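6-phosphogluconolactonase (Shewanella baltica, PDB 3NWP) probably catalyses the hydrolysis of 6-phosphogluconolactone to 6-phosphogluconate, the second step of the pentose phosphate pathway. Local coordinates at residues R103-M108 / I176-S181; V133-G138 / H142-F147; E154-L157 / C163-T166; S200-A205 / A218-R223. All coordinates share one frame; numbering follows the deposited sequence. Where two conformers were deposited one is given.

Contact 1 of 4, residues R103-M108 / I176-S181; sequences RGLKNM and ITLSKS
L105 lays its CB and the CD1 branch over the CG2 methyl of I176, the closest approach being 3.6 Å from L105 CB to I176 CG2. The contact brings the loop that follows strand 101-102 against strand 175-178 of the mixed sheet of this NagB/6-phosphogluconolactonase-type fold. The two backbones stay well apart, with 7.2 Å between L105 CA and I176 CA, and no hydrogen bond passes between the segments, so the fit depends on branched aliphatic side chains filling the interval. In the conformer given, I176 has its CG1 anti to the backbone N (chi1 -176°), which leaves CG2 as the branch that meets the leucine. Beta-branched isoleucine suits a strand, and leucine brings two methyls that can reach different partners. T69 and E73 of strand 66-74 also touch L105, and helix 112-122 packs against the isoleucine through A119. K106 NZ donates to N107 O at 2.8 Å, folding the lysine back on its own loop, while its cation-pi contact with W75 is a tie to the outside. Farther along the strand, the other leucine branch makes a looser contact, L105 CD2 standing 4.4 Å from L178 CD2.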
# COMPACT_ATOMS: atom_id res chain seq x y z
N ARG A 103 3.36 1.32 12.94
CA ARG A 103 2.23 0.66 13.58
C ARG A 103 1.63 -0.34 12.64
O ARG A 103 1.28 0.02 11.51
CB ARG A 103 1.17 1.69 13.94
CG ARG A 103 0.02 1.08 14.77
CD ARG A 103 0.32 1.13 16.24
NE ARG A 103 0.11 2.49 16.72
CZ ARG A 103 0.32 2.89 17.97
NH1 ARG A 103 0.78 2.04 18.88
NH2 ARG A 103 0.08 4.16 18.29
N GLY A 104 1.55 -1.62 13.04
CA GLY A 104 0.90 -2.61 12.23
C GLY A 104 -0.60 -2.56 12.43
O GLY A 104 -1.13 -1.68 13.12
N LEU A 105 -1.26 -3.51 11.80
CA LEU A 105 -2.72 -3.64 11.87
C LEU A 105 -3.17 -4.83 12.72
O LEU A 105 -4.28 -4.79 13.25
CB LEU A 105 -3.31 -3.76 10.49
CG LEU A 105 -2.99 -2.61 9.52
CD1 LEU A 105 -3.55 -2.81 8.11
CD2 LEU A 105 -3.55 -1.31 10.03
N LYS A 106 -2.40 -5.91 12.77
CA LYS A 106 -2.80 -7.08 13.60
C LYS A 106 -2.84 -6.69 15.06
O LYS A 106 -1.96 -5.97 15.57
CB LYS A 106 -1.81 -8.24 13.41
CG LYS A 106 -2.16 -9.53 14.14
CD LYS A 106 -3.41 -10.17 13.58
CE LYS A 106 -3.72 -11.57 14.15
NZ LYS A 106 -4.05 -11.59 15.60
N ASN A 107 -3.87 -7.19 15.77
CA ASN A 107 -3.97 -7.03 17.23
C ASN A 107 -4.49 -8.33 17.82
O ASN A 107 -4.67 -9.32 17.10
CB ASN A 107 -4.83 -5.82 17.62
CG ASN A 107 -6.22 -5.90 17.04
OD1 ASN A 107 -6.90 -6.96 17.13
ND2 ASN A 107 -6.65 -4.79 16.40
N MSE A 108 -4.70 -8.34 19.16
CA MSE A 108 -5.01 -9.59 19.84
C MSE A 108 -6.38 -10.22 19.54
O MSE A 108 -6.60 -11.40 19.85
CB MSE A 108 -4.78 -9.46 21.35
CG MSE A 108 -3.29 -9.45 21.72
SE MSE A 108 -2.29 -11.07 21.15
CE MSE A 108 -3.30 -12.44 22.13
N ILE A 176 -7.40 -7.55 7.08
CA ILE A 176 -7.77 -6.18 7.39
C ILE A 176 -7.19 -5.36 6.25
O ILE A 176 -6.12 -5.67 5.71
CB ILE A 176 -7.24 -5.80 8.76
CG1 ILE A 176 -7.67 -4.42 9.17
CG2 ILE A 176 -5.73 -5.94 8.85
CD1 ILE A 176 -7.84 -4.33 10.69
N THR A 177 -7.91 -4.33 5.87
CA THR A 177 -7.44 -3.44 4.82
C THR A 177 -7.71 -2.01 5.18
O THR A 177 -8.79 -1.67 5.69
CB THR A 177 -8.11 -3.81 3.48
OG1 THR A 177 -7.45 -3.12 2.39
CG2 THR A 177 -9.61 -3.47 3.43
N LEU A 178 -6.83 -1.12 4.74
CA LEU A 178 -7.22 0.28 4.70
C LEU A 178 -8.33 0.42 3.67
O LEU A 178 -8.39 -0.26 2.67
CB LEU A 178 -6.01 1.20 4.39
CG LEU A 178 -4.85 1.22 5.37
CD1 LEU A 178 -3.87 2.42 5.07
CD2 LEU A 178 -5.27 1.20 6.83
N SER A 179 -9.22 1.37 3.91
CA SER A 179 -10.33 1.65 3.04
C SER A 179 -9.92 2.50 1.84
O SER A 179 -8.88 3.11 1.85
CB SER A 179 -11.42 2.42 3.79
OG SER A 179 -10.91 3.64 4.31
N LYS A 180 -10.76 2.49 0.81
CA LYS A 180 -10.54 3.42 -0.30
C LYS A 180 -10.48 4.86 0.18
O LYS A 180 -9.58 5.64 -0.23
CB LYS A 180 -11.60 3.23 -1.37
CG LYS A 180 -11.38 4.06 -2.63
CD LYS A 180 -12.68 4.24 -3.41
CE LYS A 180 -13.55 5.33 -2.84
NZ LYS A 180 -14.88 5.36 -3.53
N SER A 181 -11.41 5.26 1.02
CA SER A 181 -11.41 6.64 1.48
C SER A 181 -10.08 6.99 2.17
O SER A 181 -9.52 8.09 1.96
CB SER A 181 -12.61 6.94 2.38
OG SER A 181 -12.61 6.11 3.48

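Contact 2 of 4, residues V133-G138 / H142-F147; sequences VVLGMG and HTCSWF
The imidazole of H142 is sandwiched: G138 N sits above one face, offset toward the rim, and F147 CE1 lies 3.4 Å over the centre of the opposite face, with C144 O at the edge in the ring plane. H142 ND1 is hydrogen-bonded to D140, which helps to fix the ring's rotation. Its chi1 of 89° places CG between the backbone N and the carbonyl carbon, swinging the ring over G138. A side chain on G138 would run into H142 ND1, so glycine fits here.

Two bonds close the turn. G138 N donates to H142 O at 2.9 Å, and M137 CA adds a CA-H...O contact to that same oxygen. T143 OG1 donates to G136 O at 2.8 Å, approaching almost in line with the carbonyl (C=O...donor angle 169°). A valine in place of T143 would keep a branched shape but would probably leave G136 O without this donor and remove one of the ties between the strand end and the loop. Water 1 accepts from both G136 N and C144 N, bridging the backbones. Beside these polar links, L135 CD2 packs on C144 SG at 3.6 Å, an apolar pairing suited to buried leucine and cysteine.

The first segment runs out of strand 132-135 into the loop that returns as 142-147. L135 and M137 also lean on strand 189-194, C144 and W146 on helix 180-184, and S145 N is bonded to T177 OG1 of strand 175-178.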
# COMPACT_ATOMS: atom_id res chain seq x y z
N VAL A 133 1.76 6.68 -0.39
CA VAL A 133 1.18 5.33 -0.34
C VAL A 133 1.80 4.52 -1.43
O VAL A 133 1.80 4.92 -2.60
CB VAL A 133 -0.33 5.40 -0.55
CG1 VAL A 133 -0.97 4.00 -0.65
CG2 VAL A 133 -0.99 6.21 0.56
N VAL A 134 2.31 3.33 -1.10
CA VAL A 134 2.93 2.41 -2.05
C VAL A 134 2.04 1.18 -2.12
O VAL A 134 1.81 0.50 -1.12
CB VAL A 134 4.34 2.01 -1.65
CG1 VAL A 134 4.98 1.19 -2.82
CG2 VAL A 134 5.19 3.25 -1.30
N LEU A 135 1.47 0.95 -3.31
CA LEU A 135 0.57 -0.13 -3.60
C LEU A 135 1.17 -1.24 -4.49
O LEU A 135 2.11 -0.97 -5.28
CB LEU A 135 -0.73 0.41 -4.25
CG LEU A 135 -1.54 1.41 -3.43
CD1 LEU A 135 -2.80 1.77 -4.31
CD2 LEU A 135 -1.98 0.74 -2.11
N GLY A 136 0.57 -2.41 -4.44
CA GLY A 136 0.78 -3.45 -5.42
C GLY A 136 -0.54 -3.79 -6.07
O GLY A 136 -1.60 -3.23 -5.75
N MSE A 137 -0.46 -4.71 -7.01
CA MSE A 137 -1.67 -5.18 -7.71
C MSE A 137 -1.51 -6.66 -7.95
O MSE A 137 -0.49 -7.13 -8.43
CB MSE A 137 -1.81 -4.45 -9.01
CG MSE A 137 -3.03 -4.83 -9.89
SE MSE A 137 -2.97 -4.22 -11.68
CE MSE A 137 -1.62 -5.40 -12.20
N GLY A 138 -2.58 -7.42 -7.64
CA GLY A 138 -2.58 -8.85 -7.91
C GLY A 138 -2.93 -9.15 -9.36
O GLY A 138 -3.39 -8.30 -10.11
N HIS A 142 -6.80 -7.02 -7.83
CA HIS A 142 -6.95 -6.53 -6.46
C HIS A 142 -5.80 -5.61 -6.11
O HIS A 142 -4.71 -5.70 -6.72
CB HIS A 142 -7.09 -7.67 -5.40
CG HIS A 142 -5.81 -8.17 -4.82
ND1 HIS A 142 -5.10 -9.22 -5.35
CD2 HIS A 142 -5.15 -7.80 -3.69
CE1 HIS A 142 -4.05 -9.47 -4.58
NE2 HIS A 142 -4.06 -8.62 -3.56
N THR A 143 -6.04 -4.73 -5.14
CA THR A 143 -5.00 -3.95 -4.49
C THR A 143 -5.38 -3.88 -3.02
O THR A 143 -6.48 -4.23 -2.64
CB THR A 143 -4.86 -2.56 -5.13
OG1 THR A 143 -3.71 -1.91 -4.57
CG2 THR A 143 -6.07 -1.65 -4.90
N CYS A 144 -4.45 -3.48 -2.17
CA CYS A 144 -4.71 -3.60 -0.70
C CYS A 144 -5.26 -4.99 -0.45
O CYS A 144 -4.72 -5.98 -0.97
CB CYS A 144 -5.58 -2.47 -0.18
SG CYS A 144 -4.86 -0.82 -0.50
N SER A 145 -6.31 -5.14 0.39
CA SER A 145 -7.10 -6.37 0.42
C SER A 145 -8.52 -6.09 -0.08
O SER A 145 -9.52 -6.60 0.48
CB SER A 145 -7.05 -7.12 1.79
OG SER A 145 -5.84 -7.86 1.91
N TRP A 146 -8.61 -5.30 -1.14
CA TRP A 146 -9.84 -5.03 -1.87
C TRP A 146 -9.96 -6.08 -2.93
O TRP A 146 -9.39 -5.98 -4.01
CB TRP A 146 -9.85 -3.64 -2.54
CG TRP A 146 -9.52 -2.44 -1.71
CD1 TRP A 146 -9.41 -2.34 -0.32
CD2 TRP A 146 -9.16 -1.16 -2.22
NE1 TRP A 146 -9.03 -1.06 0.03
CE2 TRP A 146 -8.83 -0.33 -1.13
CE3 TRP A 146 -9.05 -0.64 -3.52
CZ2 TRP A 146 -8.44 0.99 -1.30
CZ3 TRP A 146 -8.64 0.69 -3.66
CH2 TRP A 146 -8.32 1.46 -2.57
N PHE A 147 -10.63 -7.18 -2.61
CA PHE A 147 -10.66 -8.33 -3.47
C PHE A 147 -12.02 -8.43 -4.18
O PHE A 147 -13.06 -8.32 -3.51
CB PHE A 147 -10.47 -9.60 -2.67
CG PHE A 147 -9.05 -9.93 -2.35
CD1 PHE A 147 -8.28 -10.65 -3.24
CD2 PHE A 147 -8.48 -9.53 -1.14
CE1 PHE A 147 -6.97 -10.97 -2.94
CE2 PHE A 147 -7.17 -9.81 -0.87
CZ PHE A 147 -6.41 -10.54 -1.76
O HOH W 1 -1.48 -3.01 -2.28

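Contact 3 of 4, residues E154-L157 / C163-T166; sequences ENAL and CVAT
Apolar packing dominates where a short helix lies on an end strand of the mixed sheet, the helix coming just before that strand in the chain, with V164 presenting a different methyl to each of two helix residues. Its CG2 rests against A156, 3.9 Å from A156 CA and 4.0 Å from A156 CB, while its CG1 faces the side chain of N155. Having CG1 anti to the carbonyl carbon (chi1 -62°) is what spreads the two methyls along the helix in this way. A small residue such as alanine lets the strand come close, to 6.4 Å between A156 CA and V164 CA, and beta-branched valine is at home in the strand while its methyls meet the helix. T166 adds a fringe contact through its CG2, 4.4 Å from A156 CB.

The polar part is carried by N155 and passes through water. The amide nitrogen N155 ND2 lies against the valine at 3.6 Å from V164 CG1, and it donates to water 2 at 2.8 Å; the water in turn donates to A165 O at 2.7 Å. An asparagine at this exposed position can thus brush a methyl and still spend its N-H on solvent that ties helix to strand. No direct hydrogen bond joins the segments. The hydroxyl of T166 is engaged with S145 O.

Helix 153-158 therefore lies against strand 163-166, which pairs antiparallel with strand 175-178 through V164 and T166. Helix 112-122 touches C163 and A165, and W146 packs on A156.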
# COMPACT_ATOMS: atom_id res chain seq x y z
N GLU A 154 -17.63 -3.78 -1.47
CA GLU A 154 -18.34 -2.50 -1.45
C GLU A 154 -18.10 -1.71 -0.17
O GLU A 154 -17.93 -0.47 -0.23
CB GLU A 154 -19.84 -2.73 -1.72
CG GLU A 154 -20.60 -1.44 -2.05
CD GLU A 154 -20.20 -0.76 -3.39
OE1 GLU A 154 -19.21 -1.14 -4.04
OE2 GLU A 154 -20.89 0.19 -3.81
N ASN A 155 -18.11 -2.38 0.98
CA ASN A 155 -17.77 -1.74 2.22
C ASN A 155 -16.36 -1.10 2.14
O ASN A 155 -16.18 0.05 2.52
CB ASN A 155 -17.91 -2.66 3.42
CG ASN A 155 -17.86 -1.89 4.72
OD1 ASN A 155 -18.44 -0.80 4.80
ND2 ASN A 155 -17.19 -2.43 5.71
N ALA A 156 -15.39 -1.87 1.73
CA ALA A 156 -14.03 -1.30 1.62
C ALA A 156 -14.02 -0.07 0.73
O ALA A 156 -13.29 0.88 1.00
CB ALA A 156 -13.06 -2.35 1.14
N LEU A 157 -14.78 -0.11 -0.36
CA LEU A 157 -14.80 0.98 -1.36
C LEU A 157 -15.58 2.21 -0.94
O LEU A 157 -15.43 3.27 -1.54
CB LEU A 157 -15.31 0.45 -2.71
CG LEU A 157 -14.46 -0.64 -3.35
CD1 LEU A 157 -15.15 -1.10 -4.61
CD2 LEU A 157 -12.99 -0.14 -3.60
N CYS A 163 -10.14 1.47 8.31
CA CYS A 163 -9.86 0.09 7.92
C CYS A 163 -11.04 -0.80 8.23
O CYS A 163 -11.86 -0.51 9.12
CB CYS A 163 -8.58 -0.40 8.49
SG CYS A 163 -8.45 -0.26 10.25
N VAL A 164 -11.14 -1.85 7.44
CA VAL A 164 -12.24 -2.80 7.54
C VAL A 164 -11.74 -4.18 7.28
O VAL A 164 -10.66 -4.37 6.69
CB VAL A 164 -13.39 -2.51 6.60
CG1 VAL A 164 -14.02 -1.13 6.89
CG2 VAL A 164 -13.00 -2.66 5.14
N ALA A 165 -12.52 -5.18 7.71
CA ALA A 165 -12.17 -6.55 7.43
C ALA A 165 -12.64 -6.95 6.08
O ALA A 165 -13.69 -6.54 5.60
CB ALA A 165 -12.81 -7.53 8.51
N THR A 166 -11.90 -7.84 5.43
CA THR A 166 -12.36 -8.47 4.20
C THR A 166 -11.97 -9.95 4.18
O THR A 166 -10.99 -10.36 4.84
CB THR A 166 -11.83 -7.80 2.88
OG1 THR A 166 -10.44 -8.10 2.72
CG2 THR A 166 -12.09 -6.28 2.89
O HOH W 2 -15.88 -4.92 5.70

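Contact 4 of 4, residues S200-A205 / A218-R223; sequences SVYRQA and AVLAQR
L220 sends its CD1 methyl between Y202 and A205, standing 4.0 Å from Y202 CE1 and 4.0 Å from A205 CB. The leucine crosses the tyrosine obliquely, and its methyl meets ring carbons CD1 and CE1. Y202 and A205 are three residues apart on one helix and hence present neighbouring side chains on the same flank. The small alanine methyl leaves room for the leucine to approach, while the two ring carbons give the methyl a second apolar partner.

Behind this first shell, torsions and backbone bonds set the positions. Y202 has CG anti to its N (chi1 168°), which carries the ring over toward L220, and L220 extends with chi2 at 180° so that CD1 leads. A205 N bonds to V201 O at 2.8 Å, one of the helical bonds that hold Y202 and A205 on one flank. On the other side, Q222 NE2 donates to V219 O at 2.9 Å in the carbonyl plane, bracing the chain just after L220. R217 reaches back to bond A205 O and Q204 O. The ring of Y202 also touches L193 of strand 189-194 and V229 of strand 227-232, while A205 meets I216.

The meeting of L220 with Y202 and A205 is thus purely apolar and not directional, resting on shape and hydrophobic burial, and R217 supplies the polar tie between helix 196-206 and helix 217-220 next to it.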
# COMPACT_ATOMS: atom_id res chain seq x y z
N SER A 200 0.50 -7.01 -18.38
CA SER A 200 -0.72 -7.42 -19.09
C SER A 200 -1.98 -7.13 -18.24
O SER A 200 -2.97 -6.60 -18.75
CB SER A 200 -0.67 -8.92 -19.42
OG SER A 200 -1.87 -9.33 -20.06
N VAL A 201 -1.93 -7.47 -16.95
CA VAL A 201 -3.05 -7.22 -16.03
C VAL A 201 -3.31 -5.73 -15.85
O VAL A 201 -4.43 -5.28 -15.79
CB VAL A 201 -2.82 -7.97 -14.68
CG1 VAL A 201 -3.88 -7.62 -13.64
CG2 VAL A 201 -2.70 -9.49 -14.97
N TYR A 202 -2.24 -4.93 -15.76
CA TYR A 202 -2.38 -3.46 -15.69
C TYR A 202 -3.11 -2.93 -16.95
O TYR A 202 -4.01 -2.11 -16.85
CB TYR A 202 -1.00 -2.80 -15.51
CG TYR A 202 -1.01 -1.30 -15.72
CD1 TYR A 202 -1.58 -0.42 -14.81
CD2 TYR A 202 -0.37 -0.77 -16.81
CE1 TYR A 202 -1.57 0.95 -15.02
CE2 TYR A 202 -0.36 0.58 -17.02
CZ TYR A 202 -0.97 1.43 -16.12
OH TYR A 202 -0.93 2.77 -16.38
N ARG A 203 -2.70 -3.38 -18.13
CA ARG A 203 -3.38 -2.97 -19.36
C ARG A 203 -4.86 -3.39 -19.31
O ARG A 203 -5.73 -2.63 -19.74
CB ARG A 203 -2.66 -3.57 -20.59
CG ARG A 203 -1.25 -3.04 -20.79
CD ARG A 203 -1.18 -1.62 -21.16
NE ARG A 203 -1.91 -1.35 -22.42
CZ ARG A 203 -2.02 -0.15 -22.99
NH1 ARG A 203 -1.36 0.92 -22.52
NH2 ARG A 203 -2.72 -0.06 -24.11
N GLN A 204 -5.15 -4.59 -18.81
CA GLN A 204 -6.55 -4.99 -18.63
C GLN A 204 -7.27 -4.06 -17.69
O GLN A 204 -8.43 -3.69 -17.91
CB GLN A 204 -6.69 -6.41 -18.10
CG GLN A 204 -6.25 -7.46 -19.06
CD GLN A 204 -6.44 -8.82 -18.43
OE1 GLN A 204 -5.59 -9.29 -17.69
NE2 GLN A 204 -7.60 -9.41 -18.66
N ALA A 205 -6.61 -3.67 -16.59
CA ALA A 205 -7.24 -2.77 -15.68
C ALA A 205 -7.64 -1.47 -16.34
O ALA A 205 -8.69 -0.92 -16.04
CB ALA A 205 -6.30 -2.46 -14.45
N ALA A 218 -10.17 1.59 -8.79
CA ALA A 218 -10.59 2.67 -7.91
C ALA A 218 -9.50 3.70 -7.68
O ALA A 218 -9.78 4.89 -7.50
CB ALA A 218 -11.12 2.12 -6.56
N VAL A 219 -8.25 3.24 -7.75
CA VAL A 219 -7.06 4.09 -7.68
C VAL A 219 -6.70 4.69 -9.06
O VAL A 219 -6.46 5.88 -9.18
CB VAL A 219 -5.87 3.30 -7.12
CG1 VAL A 219 -4.56 4.06 -7.26
CG2 VAL A 219 -6.14 2.95 -5.62
N LEU A 220 -6.78 3.85 -10.09
CA LEU A 220 -6.36 4.30 -11.46
C LEU A 220 -7.32 5.24 -12.12
O LEU A 220 -6.89 6.07 -12.93
CB LEU A 220 -6.15 3.11 -12.36
CG LEU A 220 -5.09 2.08 -11.92
CD1 LEU A 220 -4.93 0.91 -12.88
CD2 LEU A 220 -3.71 2.76 -11.61
N ALA A 221 -8.61 5.13 -11.80
CA ALA A 221 -9.63 5.87 -12.53
C ALA A 221 -9.85 7.26 -12.00
O ALA A 221 -10.38 8.13 -12.72
CB ALA A 221 -10.93 5.08 -12.57
N GLN A 222 -9.45 7.54 -10.78
CA GLN A 222 -9.66 8.83 -10.13
C GLN A 222 -8.56 9.84 -10.52
O GLN A 222 -7.48 9.43 -10.93
CB GLN A 222 -9.84 8.67 -8.63
CG GLN A 222 -8.65 8.06 -7.89
CD GLN A 222 -7.50 9.02 -7.74
OE1 GLN A 222 -7.69 10.21 -7.41
NE2 GLN A 222 -6.27 8.53 -7.97
N ARG A 223 -8.89 11.13 -10.41
CA ARG A 223 -8.06 12.24 -10.85
C ARG A 223 -7.57 13.20 -9.82
O ARG A 223 -6.87 14.15 -10.17
CB ARG A 223 -8.90 13.11 -11.80
CG ARG A 223 -9.44 12.29 -12.93
CD ARG A 223 -8.25 11.74 -13.71
NE ARG A 223 -8.72 11.25 -14.98
CZ ARG A 223 -9.13 12.03 -15.97
NH1 ARG A 223 -9.07 13.37 -15.85
NH2 ARG A 223 -9.56 11.49 -17.08

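Along the chain, contacts 2 and 3 both fall within the span bounded by the segments of contact 1, and contact 4 follows. Contacts 1, 2 and 3 reach the same mixed sheet. The centres of contacts 1 and 3 lie about 10 Å apart, and they share the neighbouring strands 163-166 and 175-178; contact 2 is about 13 Å from each. The loop 142-147 joins them, since W146 NE1 bonds L178 O and the W146 ring packs on L157. Contact 4, about 11 Å from contact 2, meets it where V201 packs on M137 and V219 on L135. Strand 132-135 and its turn thus connect the helices of contact 4 to the strand pair of contacts 1 and 3 within a single chain.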